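Side-chain contacts in N-acetylmuramoyl-l-alanine amidase (Bartonella henselae, PDB 3NE8), which probably cleaves the amide bond between N-acetylmuramic acid and L-alanine of peptidoglycan, as a zinc-dependent enzyme of cell-wall remodelling: residues I164-I167 / N168-R172; N116-D119 / L120-G123; K68-E72 / F73-L77. All blocks are in the same frame, centred on the assembly; numbering follows the deposited sequence. Where two conformers were deposited one is given.

Interaction 1. Residues I164-I167 / N168-R172; sequences INLI and NNPHR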
loop_
_atom_site.group_PDB
_atom_site.type_symbol
_atom_site.label_atom_id
_atom_site.label_comp_id
_atom_site.label_asym_id
_atom_site.label_seq_id
_atom_site.Cartn_x
_atom_site.Cartn_y
_atom_site.Cartn_z
ATOM N N ILE A 164 -15.259 13.255 7.838
ATOM C CA ILE A 164 -15.209 14.314 6.843
ATOM C C ILE A 164 -15.945 13.808 5.617
ATOM O O ILE A 164 -15.678 12.703 5.142
ATOM C CB ILE A 164 -13.759 14.652 6.496
ATOM C CG1 ILE A 164 -13.093 15.270 7.725
ATOM C CG2 ILE A 164 -13.694 15.589 5.297
ATOM C CD1 ILE A 164 -11.644 15.516 7.578
ATOM N N ASN A 165 -16.891 14.591 5.116
ATOM C CA ASN A 165 -17.743 14.103 4.041
ATOM C C ASN A 165 -16.987 13.896 2.742
ATOM O O ASN A 165 -16.258 14.783 2.283
ATOM C CB ASN A 165 -18.931 15.033 3.805
ATOM C CG ASN A 165 -19.866 14.496 2.750
ATOM O OD1 ASN A 165 -20.369 13.379 2.868
ATOM N ND2 ASN A 165 -20.084 15.270 1.692
ATOM N N LEU A 166 -17.175 12.716 2.162
ATOM C CA LEU A 166 -16.536 12.321 0.916
ATOM C C LEU A 166 -17.582 12.237 -0.180
ATOM O O LEU A 166 -18.728 11.880 0.081
ATOM C CB LEU A 166 -15.882 10.950 1.076
ATOM C CG LEU A 166 -14.661 10.858 1.990
ATOM C CD1 LEU A 166 -14.508 9.461 2.556
ATOM C CD2 LEU A 166 -13.413 11.259 1.227
ATOM N N ILE A 167 -17.192 12.572 -1.405
ATOM C CA ILE A 167 -18.049 12.342 -2.559
ATOM C C ILE A 167 -18.223 10.846 -2.770
ATOM O O ILE A 167 -17.403 10.057 -2.313
ATOM C CB ILE A 167 -17.431 12.957 -3.831
ATOM C CG1 ILE A 167 -18.453 13.004 -4.966
ATOM C CG2 ILE A 167 -16.174 12.195 -4.256
ATOM C CD1 ILE A 167 -17.977 13.795 -6.164
ATOM N N ASN A 168 -19.303 10.440 -3.430
ATOM C CA ASN A 168 -19.462 9.061 -3.860
ATOM C C ASN A 168 -18.270 8.669 -4.720
ATOM O O ASN A 168 -17.845 9.466 -5.550
ATOM C CB ASN A 168 -20.752 8.924 -4.669
ATOM C CG ASN A 168 -20.851 7.599 -5.386
ATOM O OD1 ASN A 168 -21.008 6.556 -4.760
ATOM N ND2 ASN A 168 -20.761 7.633 -6.711
ATOM N N ASN A 169 -17.751 7.458 -4.551
ATOM C CA ASN A 169 -16.556 7.037 -5.288
ATOM C C ASN A 169 -15.434 8.063 -5.124
ATOM O O ASN A 169 -15.055 8.738 -6.085
ATOM C CB ASN A 169 -16.869 6.855 -6.778
ATOM C CG ASN A 169 -17.847 5.733 -7.036
ATOM O OD1 ASN A 169 -18.641 5.790 -7.972
ATOM N ND2 ASN A 169 -17.795 4.704 -6.205
ATOM N N PRO A 170 -14.909 8.194 -3.900
ATOM C CA PRO A 170 -14.010 9.315 -3.597
ATOM C C PRO A 170 -12.587 9.160 -4.128
ATOM O O PRO A 170 -11.843 10.143 -4.075
ATOM C CB PRO A 170 -14.013 9.351 -2.066
ATOM C CG PRO A 170 -14.229 7.936 -1.676
ATOM C CD PRO A 170 -15.187 7.373 -2.709
ATOM N N HIS A 171 -12.202 7.983 -4.612
ATOM C CA HIS A 171 -10.954 7.866 -5.353
ATOM C C HIS A 171 -11.258 7.777 -6.840
ATOM O O HIS A 171 -11.812 6.781 -7.302
ATOM C CB HIS A 171 -10.112 6.666 -4.911
ATOM C CG HIS A 171 -8.897 6.460 -5.760
ATOM N ND1 HIS A 171 -8.455 5.215 -6.155
ATOM C CD2 HIS A 171 -8.067 7.354 -6.344
ATOM C CE1 HIS A 171 -7.383 5.353 -6.916
ATOM N NE2 HIS A 171 -7.127 6.644 -7.044
ATOM N N ARG A 172 -10.904 8.826 -7.575
ATOM C CA ARG A 172 -11.134 8.900 -9.009
ATOM C C ARG A 172 -9.813 9.121 -9.734
ATOM O O ARG A 172 -8.751 9.212 -9.111
ATOM C CB ARG A 172 -12.147 10.001 -9.330
ATOM C CG ARG A 172 -13.478 9.774 -8.634
ATOM C CD ARG A 172 -14.547 10.763 -9.038
ATOM N NE ARG A 172 -15.773 10.522 -8.279
ATOM C CZ ARG A 172 -16.991 10.856 -8.689
ATOM N NH1 ARG A 172 -17.166 11.446 -9.864
ATOM N NH2 ARG A 172 -18.036 10.595 -7.913
#
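The chi1 of Ile167 (-167°) sets CG1 anti to the backbone N, and with chi2 also extended, CD1 is carried over one face of the Arg172 guanidinium. Ile167 CD1 sits off-centre toward the rim of that group, 3.6 Å from Arg172 NH2, and the two side chains meet at about a right angle. In Arg172, CG lies beside the backbone N, and from there the extended chain from CG to NE runs to the corner at Asn168 and Asn169.

Two backbone carbonyls hold the guanidinium by its edge. Arg172 NH2 gives a nearly straight bond to Asn168 O (2.6 Å, N-H...O 174°), with the acceptor practically in the guanidinium plane. Arg172 NE bonds Asn169 O at 2.9 Å (157°); both donors are tilted from the carbonyl planes. Arg172 NH1 forms a salt bridge with Asp105, so all three nitrogens are engaged and the plane's rotation is fixed.

Beside this, Pro170 packs on Leu166 and Ile167: Pro170 CB lies 3.9 Å from Leu166 CD2 and 4.2 Å from Ile167 CG2. Leu166 and Pro170 also touch helix 135-161.

Strand 94-99 shares backbone bonds with residues before and after the turn. The arrangement is thus a corner between two short strands, held by an arginine that bonds the two corner carbonyls, and it leads into strand 170-174, an outermost strand of the amidase's mixed sheet within this chain.

Interaction 2. Residues N116-D119 / L120-G123; sequences NKVD and LLDG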
loop_
_atom_site.group_PDB
_atom_site.type_symbol
_atom_site.label_atom_id
_atom_site.label_comp_id
_atom_site.label_asym_id
_atom_site.label_seq_id
_atom_site.Cartn_x
_atom_site.Cartn_y
_atom_site.Cartn_z
ATOM N N ASN A 116 -6.349 21.264 -16.768
ATOM C CA ASN A 116 -5.142 21.300 -17.581
ATOM C C ASN A 116 -5.052 22.569 -18.415
ATOM O O ASN A 116 -3.955 23.041 -18.722
ATOM C CB ASN A 116 -5.069 20.080 -18.497
ATOM C CG ASN A 116 -4.756 18.793 -17.741
ATOM O OD1 ASN A 116 -4.221 18.818 -16.623
ATOM N ND2 ASN A 116 -5.076 17.663 -18.358
ATOM N N LYS A 117 -6.194 23.141 -18.765
ATOM C CA LYS A 117 -6.231 24.309 -19.640
ATOM C C LYS A 117 -5.801 25.605 -18.966
ATOM O O LYS A 117 -5.562 26.602 -19.637
ATOM C CB LYS A 117 -7.626 24.476 -20.240
ATOM C CG LYS A 117 -7.975 23.398 -21.251
ATOM C CD LYS A 117 -9.428 23.465 -21.685
ATOM C CE LYS A 117 -9.782 22.279 -22.569
ATOM N NZ LYS A 117 -11.231 22.242 -22.906
ATOM N N VAL A 118 -5.701 25.602 -17.640
ATOM C CA VAL A 118 -5.363 26.847 -16.942
ATOM C C VAL A 118 -3.977 27.396 -17.280
ATOM O O VAL A 118 -3.734 28.599 -17.115
ATOM C CB VAL A 118 -5.525 26.740 -15.410
ATOM C CG1 VAL A 118 -6.968 26.414 -15.057
ATOM C CG2 VAL A 118 -4.560 25.722 -14.839
ATOM N N ASP A 119 -3.080 26.552 -17.784
ATOM C CA ASP A 119 -1.775 27.038 -18.230
ATOM C C ASP A 119 -1.930 28.189 -19.217
ATOM O O ASP A 119 -1.103 29.101 -19.257
ATOM C CB ASP A 119 -0.992 25.943 -18.953
ATOM C CG ASP A 119 -0.267 24.996 -18.017
ATOM O OD1 ASP A 119 -0.119 25.286 -16.814
ATOM O OD2 ASP A 119 0.194 23.957 -18.530
ATOM N N LEU A 120 -2.976 28.123 -20.035
ATOM C CA LEU A 120 -3.155 29.085 -21.119
ATOM C C LEU A 120 -3.551 30.465 -20.624
ATOM O O LEU A 120 -3.556 31.412 -21.406
ATOM C CB LEU A 120 -4.201 28.583 -22.114
ATOM C CG LEU A 120 -3.897 27.245 -22.790
ATOM C CD1 LEU A 120 -5.006 26.850 -23.765
ATOM C CD2 LEU A 120 -2.553 27.278 -23.500
ATOM N N LEU A 121 -3.850 30.594 -19.334
ATOM C CA LEU A 121 -4.287 31.881 -18.798
ATOM C C LEU A 121 -3.189 32.944 -18.775
ATOM O O LEU A 121 -3.481 34.129 -18.593
ATOM C CB LEU A 121 -4.897 31.716 -17.406
ATOM C CG LEU A 121 -6.196 30.907 -17.381
ATOM C CD1 LEU A 121 -6.587 30.566 -15.943
ATOM C CD2 LEU A 121 -7.326 31.630 -18.103
ATOM N N ASP A 122 -1.932 32.541 -18.963
ATOM C CA ASP A 122 -0.864 33.532 -19.104
ATOM C C ASP A 122 -0.785 34.057 -20.540
ATOM O O ASP A 122 0.010 34.951 -20.852
ATOM C CB ASP A 122 0.496 32.992 -18.634
ATOM C CG ASP A 122 0.948 31.758 -19.395
ATOM O OD1 ASP A 122 0.386 31.458 -20.471
ATOM O OD2 ASP A 122 1.888 31.090 -18.896
ATOM N N GLY A 123 -1.633 33.533 -21.415
ATOM C CA GLY A 123 -1.666 33.954 -22.804
ATOM C C GLY A 123 -0.479 33.486 -23.623
ATOM O O GLY A 123 -0.287 33.942 -24.747
#
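Leu120 and Leu121 each reach back three residues by a backbone hydrogen bond, the main evidence for how this short coil is wound. Leu120 N bonds Lys117 O at 3.0 Å (N-H...O 156°), and Leu121 N bonds Val118 O at the same length (164°). In both the donor stands well above the carbonyl plane, consistent with the tight winding. Gly123 N to Leu120 O, 2.9 Å, repeats the pattern at the far end.

Apolar contact is sparse: Leu121 CD1 lies 4.0 Å from Val118 CB, and both side chains also touch Asp17. Other side-chain carbons lie against backbone carbonyl oxygens, Leu121 CG 3.4 Å from Val118 O and Leu120 CG 3.6 Å from Lys117 O.

The polar ends turn to partners elsewhere. Asp122 has CG between its backbone N and carbonyl carbon (chi1 59°), bringing Asp122 OD1 within 3.0 Å of Asp119 O, a pair of acceptors that cannot bond each other. That carboxylate oxygen instead accepts Leu124 N, closing an Asx turn, and forms a salt bridge with Arg62. Asp119 OD1 accepts Leu63 N, at the start of helix 63-72.

The run of three-residue bonds defines a 3-10 helix at 118-122. It directly follows helix 106-116, whose Glu115 is a zinc ligand, consistent with that helix being a regulatory element that occupies the active site; the side chain of Val118 lies about 6 Å from the zinc.

Interaction 3. Residues K68-E72 / F73-L77; sequences KKAQE and FDADL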
loop_
_atom_site.group_PDB
_atom_site.type_symbol
_atom_site.label_atom_id
_atom_site.label_comp_id
_atom_site.label_asym_id
_atom_site.label_seq_id
_atom_site.Cartn_x
_atom_site.Cartn_y
_atom_site.Cartn_z
ATOM N N LYS A 68 8.141 20.198 -11.675
ATOM C CA LYS A 68 9.584 20.377 -11.603
ATOM C C LYS A 68 10.028 20.706 -10.177
ATOM O O LYS A 68 11.054 20.223 -9.707
ATOM C CB LYS A 68 10.012 21.475 -12.577
ATOM C CG LYS A 68 11.489 21.835 -12.551
ATOM C CD LYS A 68 11.807 22.810 -13.682
ATOM C CE LYS A 68 13.187 23.434 -13.530
ATOM N NZ LYS A 68 13.214 24.473 -12.462
ATOM N N LYS A 69 9.253 21.532 -9.484
ATOM C CA LYS A 69 9.597 21.889 -8.110
ATOM C C LYS A 69 9.574 20.664 -7.195
ATOM O O LYS A 69 10.437 20.518 -6.331
ATOM C CB LYS A 69 8.677 22.998 -7.589
ATOM C CG LYS A 69 8.947 24.362 -8.226
ATOM C CD LYS A 69 7.908 25.391 -7.788
ATOM C CE LYS A 69 8.168 26.772 -8.387
ATOM N NZ LYS A 69 9.504 27.310 -8.011
ATOM N N ALA A 70 8.610 19.774 -7.393
ATOM C CA ALA A 70 8.551 18.548 -6.609
ATOM C C ALA A 70 9.804 17.701 -6.851
ATOM O O ALA A 70 10.386 17.167 -5.909
ATOM C CB ALA A 70 7.292 17.764 -6.956
ATOM N N GLN A 71 10.207 17.576 -8.109
ATOM C CA GLN A 71 11.390 16.797 -8.455
ATOM C C GLN A 71 12.672 17.439 -7.936
ATOM O O GLN A 71 13.553 16.750 -7.433
ATOM C CB GLN A 71 11.464 16.596 -9.966
ATOM C CG GLN A 71 10.316 15.770 -10.513
ATOM C CD GLN A 71 10.301 15.736 -12.016
ATOM O OE1 GLN A 71 10.417 16.771 -12.670
ATOM N NE2 GLN A 71 10.166 14.544 -12.579
ATOM N N GLU A 72 12.786 18.754 -8.062
ATOM C CA GLU A 72 13.959 19.474 -7.577
ATOM C C GLU A 72 14.144 19.309 -6.071
ATOM O O GLU A 72 15.272 19.316 -5.566
ATOM C CB GLU A 72 13.861 20.958 -7.945
ATOM C CG GLU A 72 14.016 21.224 -9.435
ATOM C CD GLU A 72 13.699 22.660 -9.822
ATOM O OE1 GLU A 72 14.154 23.090 -10.902
ATOM O OE2 GLU A 72 12.994 23.354 -9.056
ATOM N N PHE A 73 13.030 19.158 -5.356
ATOM C CA PHE A 73 13.045 19.000 -3.901
ATOM C C PHE A 73 13.343 17.553 -3.497
ATOM O O PHE A 73 13.445 17.252 -2.306
ATOM C CB PHE A 73 11.677 19.414 -3.332
ATOM C CG PHE A 73 11.667 19.664 -1.842
ATOM C CD1 PHE A 73 12.322 20.760 -1.315
ATOM C CD2 PHE A 73 10.958 18.841 -0.981
ATOM C CE1 PHE A 73 12.309 21.011 0.056
ATOM C CE2 PHE A 73 10.929 19.096 0.383
ATOM C CZ PHE A 73 11.605 20.180 0.899
ATOM N N ASP A 74 13.446 16.642 -4.464
ATOM C CA ASP A 74 13.551 15.216 -4.155
ATOM C C ASP A 74 12.375 14.771 -3.287
ATOM O O ASP A 74 12.541 14.058 -2.297
ATOM C CB ASP A 74 14.893 14.885 -3.491
ATOM C CG ASP A 74 16.055 14.939 -4.463
ATOM O OD1 ASP A 74 15.825 14.814 -5.686
ATOM O OD2 ASP A 74 17.201 15.107 -4.006
ATOM N N ALA A 75 11.181 15.215 -3.653
ATOM C CA ALA A 75 9.980 14.891 -2.894
ATOM C C ALA A 75 9.714 13.397 -2.865
ATOM O O ALA A 75 9.918 12.706 -3.860
ATOM C CB ALA A 75 8.768 15.602 -3.483
ATOM N N ASP A 76 9.243 12.916 -1.716
ATOM C CA ASP A 76 8.711 11.564 -1.578
ATOM C C ASP A 76 7.216 11.493 -1.865
ATOM O O ASP A 76 6.657 10.406 -2.017
ATOM C CB ASP A 76 8.977 11.055 -0.163
ATOM C CG ASP A 76 10.451 10.977 0.156
ATOM O OD1 ASP A 76 11.189 10.322 -0.617
ATOM O OD2 ASP A 76 10.875 11.563 1.178
ATOM N N LEU A 77 6.561 12.646 -1.924
ATOM C CA LEU A 77 5.120 12.734 -2.126
ATOM C C LEU A 77 4.802 14.151 -2.574
ATOM O O LEU A 77 5.386 15.115 -2.066
ATOM C CB LEU A 77 4.379 12.417 -0.818
ATOM C CG LEU A 77 2.851 12.525 -0.835
ATOM C CD1 LEU A 77 2.204 11.558 -1.829
ATOM C CD2 LEU A 77 2.293 12.299 0.562
#
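A Schellman motif ends helix 63-72, with Asp74 as the residue of positive phi. Its two defining bonds run back into the last turn: Ala75 N to Ala70 O (3.1 Å, N-H...O 162°), approaching nearly along the C=O axis, and Asp74 N to Gln71 O (3.0 Å), where the donor stands above the carbonyl plane. The usual apolar pair of the motif is present too, Ala70 CB lying 4.3 Å from Ala75 CB.

Phe73 N still bonds in helical fashion to Lys69 O (3.1 Å), with a weak second bond to Ala70 O at 3.4 Å. Its CG is anti to the backbone N (chi1 -164°), which swings the ring off the helix; it packs on strands 5-11 and 49-53 and forms a cation-pi contact with Arg6. Phe73 CB stays 3.4 Å from Lys69 O. The Phe73 carbonyl also accepts a bond from Arg6 NE, and Gln71 NE2 bonds Asp183.

Chemically, the carbonyls of Lys69, Ala70 and Gln71 are satisfied by the chain that leaves the helix. The two alanine methyls meet on one side of the turn, while Arg6, on strand 5-11, engages both the ring and the carbonyl of Phe73.

How the interactions relate
All three contacts are local turns of the chain, set far apart: centres are 23 to 28 Å from one another and none touches another. Interaction 2 is a surface contact, whereas interactions 1 and 3 are partly buried and lie on opposite sides of the chain's centre. Interactions 1 and 3 both lead into strands of the same sheet, 170-174, outermost within this chain, and 77-82 inside it, while interaction 2 joins no strand and follows directly on the helix that carries the zinc ligand Glu115. The chemistry differs accordingly: a side-chain guanidinium secures the corner of 164-172, whereas backbone amides do the work in 116-123 and 68-77, three residues back in the first and in a helix-ending pattern in the second.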